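Local coordinates for protein methyltransferase (Streptococcus mutans, PDB 3LDF) that probably transfers a methyl group from S-adenosyl-L-methionine to RNA, and binds the product S-adenosyl-L-homocysteine, at residues D113-F118 with T193-D198; V119-Y124 with A163-Q168; Y222-S227 with A249-H254. All blocks are in the same frame, centred on the assembly; numbering follows the deposited sequence.

How the contacts relate
All three contacts are largely buried, but they sit in different parts of the fold. Contacts 1 and 2 share one sheet through the neighbouring strands 110-115 and 118-123, joined where the D113 N meets the L120 O at 2.7 Å; along the chain, contact 2 is nested inside contact 1. Contact 2 is apolar and aromatic, with L165 and Y166 of 163-168 partly exposed, and lies far from the bound S-adenosyl-L-homocysteine. Contact 1 adds a hydroxyl pair and passes to contact 3 through G194, whose O is 2.7 Å from T223 OG1. Contacts 1 and 3 both touch S-adenosyl-L-homocysteine; contact 3 belongs to the methyltransferase core and mixes carbon packing with polar atoms held by outside partners.

Contact 1 (D113-F118 with T193-D198); sequences DCYGDF and TGIFLD. With SAH (S-adenosyl-L-homocysteine), chain B.
D113 and L197 have their CA atoms 9.0 Å apart and those of Y115 and T193 are 9.8 Å apart, so the end of strand 110-115 faces the loop 193-198 across side chains and not through backbone pairing. The strand closes in a type II' turn from Y115 to F118, with G116 at positive phi, which makes a two-residue hairpin. Y115 bridges the gap. With CG anti to its carbonyl carbon (chi1 -81°), the ring points its hydroxyl at T193, where OH and OG1 share a hydrogen bond of 2.8 Å; either hydroxyl could donate. I195 CG2 lies at the ring edge, 4.0 Å from Y115 CE1, while L197 CD1 comes in obliquely, 3.8 Å from Y115 CZ. The same methyl is 4.1 Å from D113 OD1, an oxygen that makes a salt bridge with R98. F196 turns away from the strand, and its CE2 sits 3.7 Å from CB of S-adenosyl-L-homocysteine. The contact thus joins a beta hairpin of the five-stranded sheet that also holds strands 96-101 and 148-153 to the loop that leads into helix 200-210 and borders the cofactor pocket of the Rossmann-like methyltransferase domain.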
# COMPACT_ATOMS: atom_id res chain seq x y z
N ASP A 113 2.51 -9.19 -6.47
CA ASP A 113 1.07 -9.14 -6.39
C ASP A 113 0.40 -10.03 -7.44
O ASP A 113 0.88 -10.16 -8.59
CB ASP A 113 0.59 -7.69 -6.58
CG ASP A 113 0.91 -6.83 -5.41
OD1 ASP A 113 0.68 -7.24 -4.24
OD2 ASP A 113 1.34 -5.70 -5.66
N CYS A 114 -0.73 -10.63 -7.06
CA CYS A 114 -1.46 -11.32 -8.10
C CYS A 114 -2.71 -10.57 -8.54
O CYS A 114 -3.37 -9.90 -7.73
CB CYS A 114 -1.63 -12.80 -7.79
SG CYS A 114 -3.17 -13.33 -7.10
N TYR A 115 -2.98 -10.60 -9.85
CA TYR A 115 -4.12 -9.87 -10.42
C TYR A 115 -4.83 -10.82 -11.40
O TYR A 115 -4.59 -10.73 -12.58
CB TYR A 115 -3.64 -8.60 -11.17
CG TYR A 115 -3.34 -7.38 -10.32
CD1 TYR A 115 -4.34 -6.42 -10.04
CD2 TYR A 115 -2.07 -7.17 -9.74
CE1 TYR A 115 -4.08 -5.28 -9.23
CE2 TYR A 115 -1.81 -6.04 -8.95
CZ TYR A 115 -2.83 -5.08 -8.71
OH TYR A 115 -2.62 -3.96 -7.91
N GLY A 116 -5.70 -11.72 -10.94
CA GLY A 116 -6.35 -12.67 -11.86
C GLY A 116 -5.31 -13.64 -12.40
O GLY A 116 -4.60 -14.30 -11.61
N ASP A 117 -5.19 -13.71 -13.74
CA ASP A 117 -4.25 -14.64 -14.37
C ASP A 117 -2.83 -14.06 -14.51
O ASP A 117 -1.98 -14.73 -15.07
CB ASP A 117 -4.73 -15.09 -15.77
CG ASP A 117 -6.07 -15.86 -15.73
OD1 ASP A 117 -6.16 -16.88 -15.01
OD2 ASP A 117 -7.01 -15.44 -16.44
N PHE A 118 -2.59 -12.83 -14.04
CA PHE A 118 -1.25 -12.22 -14.15
C PHE A 118 -0.62 -11.89 -12.79
O PHE A 118 -1.34 -11.69 -11.80
CB PHE A 118 -1.30 -10.99 -15.11
CG PHE A 118 -1.78 -11.35 -16.54
CD1 PHE A 118 -0.87 -11.70 -17.53
CD2 PHE A 118 -3.14 -11.41 -16.85
CE1 PHE A 118 -1.29 -12.07 -18.81
CE2 PHE A 118 -3.57 -11.76 -18.14
CZ PHE A 118 -2.62 -12.11 -19.12
N THR A 193 -1.97 0.81 -10.44
CA THR A 193 -2.67 -0.24 -11.21
C THR A 193 -4.22 -0.10 -11.26
O THR A 193 -4.91 -0.99 -11.80
CB THR A 193 -2.44 -1.62 -10.53
OG1 THR A 193 -2.99 -1.53 -9.19
CG2 THR A 193 -0.92 -2.03 -10.47
N GLY A 194 -4.74 0.99 -10.71
CA GLY A 194 -6.17 1.19 -10.62
C GLY A 194 -6.78 0.91 -9.24
O GLY A 194 -7.95 1.26 -8.96
N ILE A 195 -5.98 0.30 -8.38
CA ILE A 195 -6.43 -0.10 -7.06
C ILE A 195 -5.17 -0.30 -6.16
O ILE A 195 -4.14 -0.78 -6.63
CB ILE A 195 -7.29 -1.42 -7.15
CG1 ILE A 195 -8.00 -1.69 -5.80
CG2 ILE A 195 -6.44 -2.65 -7.46
CD1 ILE A 195 -9.21 -2.59 -5.96
N PHE A 196 -5.29 0.10 -4.89
CA PHE A 196 -4.44 -0.29 -3.80
C PHE A 196 -5.13 -1.41 -3.07
O PHE A 196 -6.12 -1.20 -2.31
CB PHE A 196 -4.21 0.93 -2.83
CG PHE A 196 -3.36 2.01 -3.48
CD1 PHE A 196 -1.95 1.98 -3.33
CD2 PHE A 196 -3.94 2.98 -4.33
CE1 PHE A 196 -1.14 2.95 -3.99
CE2 PHE A 196 -3.18 3.92 -4.96
CZ PHE A 196 -1.75 3.91 -4.81
N LEU A 197 -4.57 -2.60 -3.24
CA LEU A 197 -5.10 -3.81 -2.68
C LEU A 197 -5.09 -3.80 -1.18
O LEU A 197 -5.85 -4.57 -0.56
CB LEU A 197 -4.29 -5.04 -3.15
CG LEU A 197 -4.31 -5.26 -4.67
CD1 LEU A 197 -3.25 -6.29 -5.13
CD2 LEU A 197 -5.73 -5.55 -5.29
N ASP A 198 -4.22 -2.97 -0.60
CA ASP A 198 -4.03 -3.00 0.87
C ASP A 198 -5.22 -2.46 1.67
O ASP A 198 -5.30 -2.64 2.89
CB ASP A 198 -2.69 -2.43 1.32
CG ASP A 198 -2.61 -0.89 1.29
OD1 ASP A 198 -3.44 -0.18 0.66
OD2 ASP A 198 -1.65 -0.36 1.89
N SAH B . -7.58 6.97 -2.14
CA SAH B . -7.19 6.46 -3.49
CB SAH B . -5.63 6.40 -3.64
CG SAH B . -4.97 7.82 -3.74
SD SAH B . -3.71 7.93 -5.01
C SAH B . -7.92 5.16 -3.66
O SAH B . -8.79 4.83 -2.81
OXT SAH B . -7.63 4.42 -4.63
C5' SAH B . -3.41 9.70 -4.98
C4' SAH B . -4.42 10.55 -5.79
O4' SAH B . -4.54 11.87 -5.25
C3' SAH B . -4.05 10.75 -7.28
O3' SAH B . -5.16 10.28 -8.04
C2' SAH B . -3.97 12.26 -7.52
O2' SAH B . -4.70 12.61 -8.71
C1' SAH B . -4.78 12.81 -6.33
N9 SAH B . -4.44 14.18 -5.84
C8 SAH B . -3.21 14.68 -5.47
N7 SAH B . -3.33 15.96 -5.01
C5 SAH B . -4.65 16.29 -5.08
C6 SAH B . -5.49 17.46 -4.75
N6 SAH B . -4.90 18.58 -4.23
N1 SAH B . -6.84 17.37 -4.94
C2 SAH B . -7.44 16.27 -5.45
N3 SAH B . -6.74 15.16 -5.76
C4 SAH B . -5.38 15.12 -5.62

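Contact 2 (V119-Y124 with A163-Q168); sequences VLFSWY and AHLYGQ
L165 and Y166 are the residues of 163-168 that meet V119, F121 and W123, and each reaches with the end of its side chain. Just before them, H164 turns its ring to its own segment: NE2 donates to G167 O at 3.0 Å, a bent bond (139° at the hydrogen) that stays in the imidazole plane but arrives well above the carbonyl plane. L165 follows with CG anti to the backbone N (chi1 179°), which carries CD2 to F121. That methyl lies 3.4 Å from F121 CD2, obliquely to the ring, and 4.5 Å from W123 CZ2, at the indole edge. F121 CB stands 3.5 Å above the W123 ring plane, toward its rim. At Y166 the first torsion is 67°, setting CG between the backbone N and the carbonyl carbon. The ring swings toward the strand, its CE2 4.0 Å from F121 CE2 and its OH 3.7 Å from V119 CG2. A classic beta bulge puts L165 and Y166 together opposite A149, and the chain bends away at Y166 before G167 continues at positive phi. Strand 148-153 lies between strands 118-123 and 162-165 in the sheet, so these side chains meet across an intervening strand. From that middle strand, E151 OE1 accepts a hydrogen bond from W123 NE1. Helix 132-142 packs against the cluster: F139 meets the F121 ring edge-to-face and touches V119 and Y166, and R140 makes a cation-pi contact with Y166.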
# COMPACT_ATOMS: atom_id res chain seq x y z
N VAL A 119 0.71 -11.86 -12.74
CA VAL A 119 1.45 -11.41 -11.57
C VAL A 119 2.19 -10.09 -11.81
O VAL A 119 2.60 -9.78 -12.97
CB VAL A 119 2.46 -12.49 -11.00
CG1 VAL A 119 1.70 -13.63 -10.47
CG2 VAL A 119 3.37 -13.01 -12.05
N LEU A 120 2.41 -9.35 -10.71
CA LEU A 120 3.24 -8.10 -10.76
C LEU A 120 4.33 -8.06 -9.69
O LEU A 120 4.02 -8.16 -8.49
CB LEU A 120 2.35 -6.86 -10.53
CG LEU A 120 2.96 -5.45 -10.59
CD1 LEU A 120 3.26 -5.08 -12.05
CD2 LEU A 120 1.98 -4.32 -9.91
N PHE A 121 5.55 -7.83 -10.13
CA PHE A 121 6.75 -7.76 -9.30
C PHE A 121 7.13 -6.28 -9.21
O PHE A 121 7.08 -5.57 -10.19
CB PHE A 121 7.99 -8.48 -9.97
CG PHE A 121 7.87 -10.00 -10.10
CD1 PHE A 121 8.54 -10.85 -9.22
CD2 PHE A 121 7.19 -10.58 -11.18
CE1 PHE A 121 8.43 -12.24 -9.36
CE2 PHE A 121 7.11 -11.96 -11.34
CZ PHE A 121 7.72 -12.80 -10.42
N SER A 122 7.61 -5.87 -8.04
CA SER A 122 8.12 -4.53 -7.85
C SER A 122 9.49 -4.67 -7.19
O SER A 122 9.66 -5.43 -6.20
CB SER A 122 7.22 -3.69 -6.96
OG SER A 122 5.83 -3.77 -7.29
N TRP A 123 10.45 -3.94 -7.78
CA TRP A 123 11.86 -3.94 -7.38
C TRP A 123 12.12 -2.64 -6.59
O TRP A 123 11.95 -1.53 -7.16
CB TRP A 123 12.78 -4.02 -8.64
CG TRP A 123 12.33 -5.13 -9.62
CD1 TRP A 123 11.90 -4.98 -10.96
CD2 TRP A 123 12.20 -6.55 -9.32
NE1 TRP A 123 11.52 -6.23 -11.48
CE2 TRP A 123 11.70 -7.19 -10.50
CE3 TRP A 123 12.47 -7.34 -8.18
CZ2 TRP A 123 11.49 -8.59 -10.57
CZ3 TRP A 123 12.26 -8.75 -8.24
CH2 TRP A 123 11.75 -9.35 -9.42
N TYR A 124 12.53 -2.74 -5.32
CA TYR A 124 12.74 -1.49 -4.55
C TYR A 124 14.24 -1.02 -4.42
O TYR A 124 14.53 -0.05 -3.72
CB TYR A 124 12.09 -1.57 -3.17
CG TYR A 124 10.55 -1.50 -3.19
CD1 TYR A 124 9.89 -0.33 -2.81
CD2 TYR A 124 9.79 -2.59 -3.59
CE1 TYR A 124 8.48 -0.29 -2.79
CE2 TYR A 124 8.41 -2.56 -3.60
CZ TYR A 124 7.74 -1.41 -3.19
OH TYR A 124 6.33 -1.38 -3.20
N ALA A 163 7.08 -2.46 -17.13
CA ALA A 163 7.38 -3.23 -18.35
C ALA A 163 6.77 -4.62 -18.27
O ALA A 163 6.54 -5.14 -17.17
CB ALA A 163 8.91 -3.27 -18.66
N HIS A 164 6.45 -5.19 -19.44
CA HIS A 164 6.06 -6.59 -19.51
C HIS A 164 7.28 -7.39 -19.10
O HIS A 164 8.40 -7.09 -19.54
CB HIS A 164 5.63 -6.95 -20.97
CG HIS A 164 5.26 -8.39 -21.16
ND1 HIS A 164 4.29 -9.02 -20.41
CD2 HIS A 164 5.71 -9.32 -22.03
CE1 HIS A 164 4.17 -10.28 -20.80
NE2 HIS A 164 5.01 -10.48 -21.79
N LEU A 165 7.09 -8.40 -18.25
CA LEU A 165 8.20 -9.24 -17.79
C LEU A 165 8.34 -10.67 -18.42
O LEU A 165 9.43 -11.03 -18.84
CB LEU A 165 8.23 -9.32 -16.25
CG LEU A 165 9.31 -10.16 -15.56
CD1 LEU A 165 10.72 -9.69 -15.90
CD2 LEU A 165 9.02 -10.05 -14.03
N TYR A 166 7.29 -11.48 -18.42
CA TYR A 166 7.33 -12.80 -19.12
C TYR A 166 5.93 -13.32 -19.49
O TYR A 166 4.96 -12.90 -18.89
CB TYR A 166 8.08 -13.86 -18.28
CG TYR A 166 7.41 -14.29 -16.96
CD1 TYR A 166 6.21 -15.05 -16.96
CD2 TYR A 166 7.99 -13.97 -15.71
CE1 TYR A 166 5.63 -15.49 -15.78
CE2 TYR A 166 7.40 -14.41 -14.52
CZ TYR A 166 6.23 -15.17 -14.56
OH TYR A 166 5.63 -15.60 -13.39
N GLY A 167 5.85 -14.25 -20.43
CA GLY A 167 4.61 -14.98 -20.74
C GLY A 167 3.70 -14.16 -21.62
O GLY A 167 4.19 -13.33 -22.40
N GLN A 168 2.39 -14.42 -21.55
CA GLN A 168 1.39 -13.71 -22.35
C GLN A 168 1.29 -12.27 -21.89
O GLN A 168 1.65 -11.94 -20.73
CB GLN A 168 0.00 -14.33 -22.20
CG GLN A 168 -0.24 -15.45 -23.16
CD GLN A 168 -1.31 -16.41 -22.70
OE1 GLN A 168 -2.46 -16.02 -22.44
NE2 GLN A 168 -0.93 -17.69 -22.59

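Contact 3 (Y222-S227 with A249-H254); sequences YTAAFS and ALSLAH. With SAH (S-adenosyl-L-homocysteine), chain B.
T223 lies against helix 247-257, its CA 4.5 Å from that of S251, and its side chain enters the groove between L250 and H254. CB is 4.1 Å from L250 CB. From it the two branches part: CG2, anti to the carbonyl carbon, packs 3.8 Å from L250 CB and also rests over the centre of the Y222 ring, while OG1 (chi1 68°) lies at the edge of the H254 ring, in its plane. T223 and H254 are modelled too close here, so the exact fit of that ring is doubtful. The hydroxyl is hydrogen-bonded to G194 O in the preceding loop. S251 approaches the backbone of the other segment: its CA makes a CA-H...O contact of 3.4 Å to T223 O (143° at the hydrogen), and its OG, bonded to S247 O, is 3.5 Å from the CB of A224, which is the N-cap of helix 225-232. On the cofactor side, the edge of the Y222 ring meets S-adenosyl-L-homocysteine, CD2 lying 3.6 Å from its OXT. The T223 and S251 hydroxyls spend their hydrogen bonds on G194 and S247. This is consistent with a join made mainly by apolar packing between the loop 222-224 and helix 247-257.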
# COMPACT_ATOMS: atom_id res chain seq x y z
N TYR A 222 -8.88 8.84 -6.81
CA TYR A 222 -8.10 8.06 -7.79
C TYR A 222 -9.03 7.43 -8.85
O TYR A 222 -9.38 8.09 -9.86
CB TYR A 222 -7.16 7.04 -7.07
CG TYR A 222 -6.30 6.23 -8.02
CD1 TYR A 222 -5.74 6.83 -9.17
CD2 TYR A 222 -6.07 4.85 -7.80
CE1 TYR A 222 -4.96 6.10 -10.10
CE2 TYR A 222 -5.26 4.10 -8.72
CZ TYR A 222 -4.75 4.74 -9.87
OH TYR A 222 -4.01 4.03 -10.75
N THR A 223 -9.49 6.20 -8.61
CA THR A 223 -10.44 5.56 -9.56
C THR A 223 -11.75 5.21 -8.81
O THR A 223 -12.53 4.35 -9.24
CB THR A 223 -9.85 4.29 -10.22
OG1 THR A 223 -9.71 3.28 -9.21
CG2 THR A 223 -8.43 4.53 -10.79
N ALA A 224 -11.97 5.89 -7.68
CA ALA A 224 -13.24 5.76 -6.92
C ALA A 224 -13.52 4.34 -6.40
O ALA A 224 -14.66 3.93 -6.25
CB ALA A 224 -14.48 6.36 -7.74
N ALA A 225 -12.48 3.56 -6.15
CA ALA A 225 -12.72 2.20 -5.65
C ALA A 225 -13.51 2.20 -4.30
O ALA A 225 -14.35 1.28 -4.06
CB ALA A 225 -11.40 1.47 -5.46
N PHE A 226 -13.26 3.19 -3.42
CA PHE A 226 -14.07 3.25 -2.20
C PHE A 226 -15.58 3.56 -2.48
O PHE A 226 -16.45 3.05 -1.76
CB PHE A 226 -13.53 4.30 -1.18
CG PHE A 226 -12.26 3.88 -0.37
CD1 PHE A 226 -12.24 2.73 0.42
CD2 PHE A 226 -11.15 4.75 -0.32
CE1 PHE A 226 -11.08 2.40 1.20
CE2 PHE A 226 -10.02 4.47 0.47
CZ PHE A 226 -9.96 3.29 1.21
N SER A 227 -15.87 4.39 -3.49
CA SER A 227 -17.23 4.80 -3.87
C SER A 227 -18.04 3.66 -4.46
O SER A 227 -19.22 3.48 -4.13
CB SER A 227 -17.18 5.92 -4.89
OG SER A 227 -16.44 6.99 -4.40
N ALA A 249 -13.02 8.18 -16.66
CA ALA A 249 -13.17 6.88 -17.38
C ALA A 249 -12.80 5.73 -16.46
O ALA A 249 -13.45 4.66 -16.53
CB ALA A 249 -12.26 6.80 -18.73
N LEU A 250 -11.74 5.91 -15.64
CA LEU A 250 -11.25 4.79 -14.81
C LEU A 250 -12.24 4.45 -13.65
O LEU A 250 -12.36 3.29 -13.22
CB LEU A 250 -9.83 5.06 -14.29
CG LEU A 250 -8.66 5.23 -15.30
CD1 LEU A 250 -7.38 5.51 -14.54
CD2 LEU A 250 -8.48 4.06 -16.27
N SER A 251 -12.94 5.46 -13.16
CA SER A 251 -14.03 5.27 -12.18
C SER A 251 -15.30 4.68 -12.81
O SER A 251 -15.88 3.80 -12.23
CB SER A 251 -14.38 6.60 -11.52
OG SER A 251 -13.24 7.10 -10.92
N LEU A 252 -15.69 5.18 -13.99
CA LEU A 252 -16.88 4.73 -14.71
C LEU A 252 -16.79 3.21 -14.91
O LEU A 252 -17.75 2.46 -14.66
CB LEU A 252 -17.05 5.48 -16.07
CG LEU A 252 -17.41 6.99 -16.01
CD1 LEU A 252 -17.33 7.91 -17.35
CD2 LEU A 252 -18.83 7.13 -15.40
N ALA A 253 -15.59 2.77 -15.32
CA ALA A 253 -15.30 1.33 -15.53
C ALA A 253 -15.66 0.37 -14.33
O ALA A 253 -16.31 -0.65 -14.52
CB ALA A 253 -13.82 1.15 -15.99
N HIS A 254 -15.30 0.68 -13.08
CA HIS A 254 -15.81 -0.17 -11.99
C HIS A 254 -17.38 -0.17 -11.96
O HIS A 254 -17.99 -1.21 -11.74
CB HIS A 254 -15.37 0.31 -10.61
CG HIS A 254 -13.91 0.56 -10.47
ND1 HIS A 254 -13.43 1.61 -9.70
CD2 HIS A 254 -12.82 -0.10 -10.92
CE1 HIS A 254 -12.11 1.60 -9.72
NE2 HIS A 254 -11.72 0.58 -10.46
N SAH B . -7.58 6.97 -2.14
CA SAH B . -7.19 6.46 -3.49
CB SAH B . -5.63 6.40 -3.64
CG SAH B . -4.97 7.82 -3.74
SD SAH B . -3.71 7.93 -5.01
C SAH B . -7.92 5.16 -3.66
O SAH B . -8.79 4.83 -2.81
OXT SAH B . -7.63 4.42 -4.63
C5' SAH B . -3.41 9.70 -4.98
C4' SAH B . -4.42 10.55 -5.79
O4' SAH B . -4.54 11.87 -5.25
C3' SAH B . -4.05 10.75 -7.28
O3' SAH B . -5.16 10.28 -8.04
C2' SAH B . -3.97 12.26 -7.52
O2' SAH B . -4.70 12.61 -8.71
C1' SAH B . -4.78 12.81 -6.33
N9 SAH B . -4.44 14.18 -5.84
C8 SAH B . -3.21 14.68 -5.47
N7 SAH B . -3.33 15.96 -5.01
C5 SAH B . -4.65 16.29 -5.08
C6 SAH B . -5.49 17.46 -4.75
N6 SAH B . -4.90 18.58 -4.23
N1 SAH B . -6.84 17.37 -4.94
C2 SAH B . -7.44 16.27 -5.45
N3 SAH B . -6.74 15.16 -5.76
C4 SAH B . -5.38 15.12 -5.62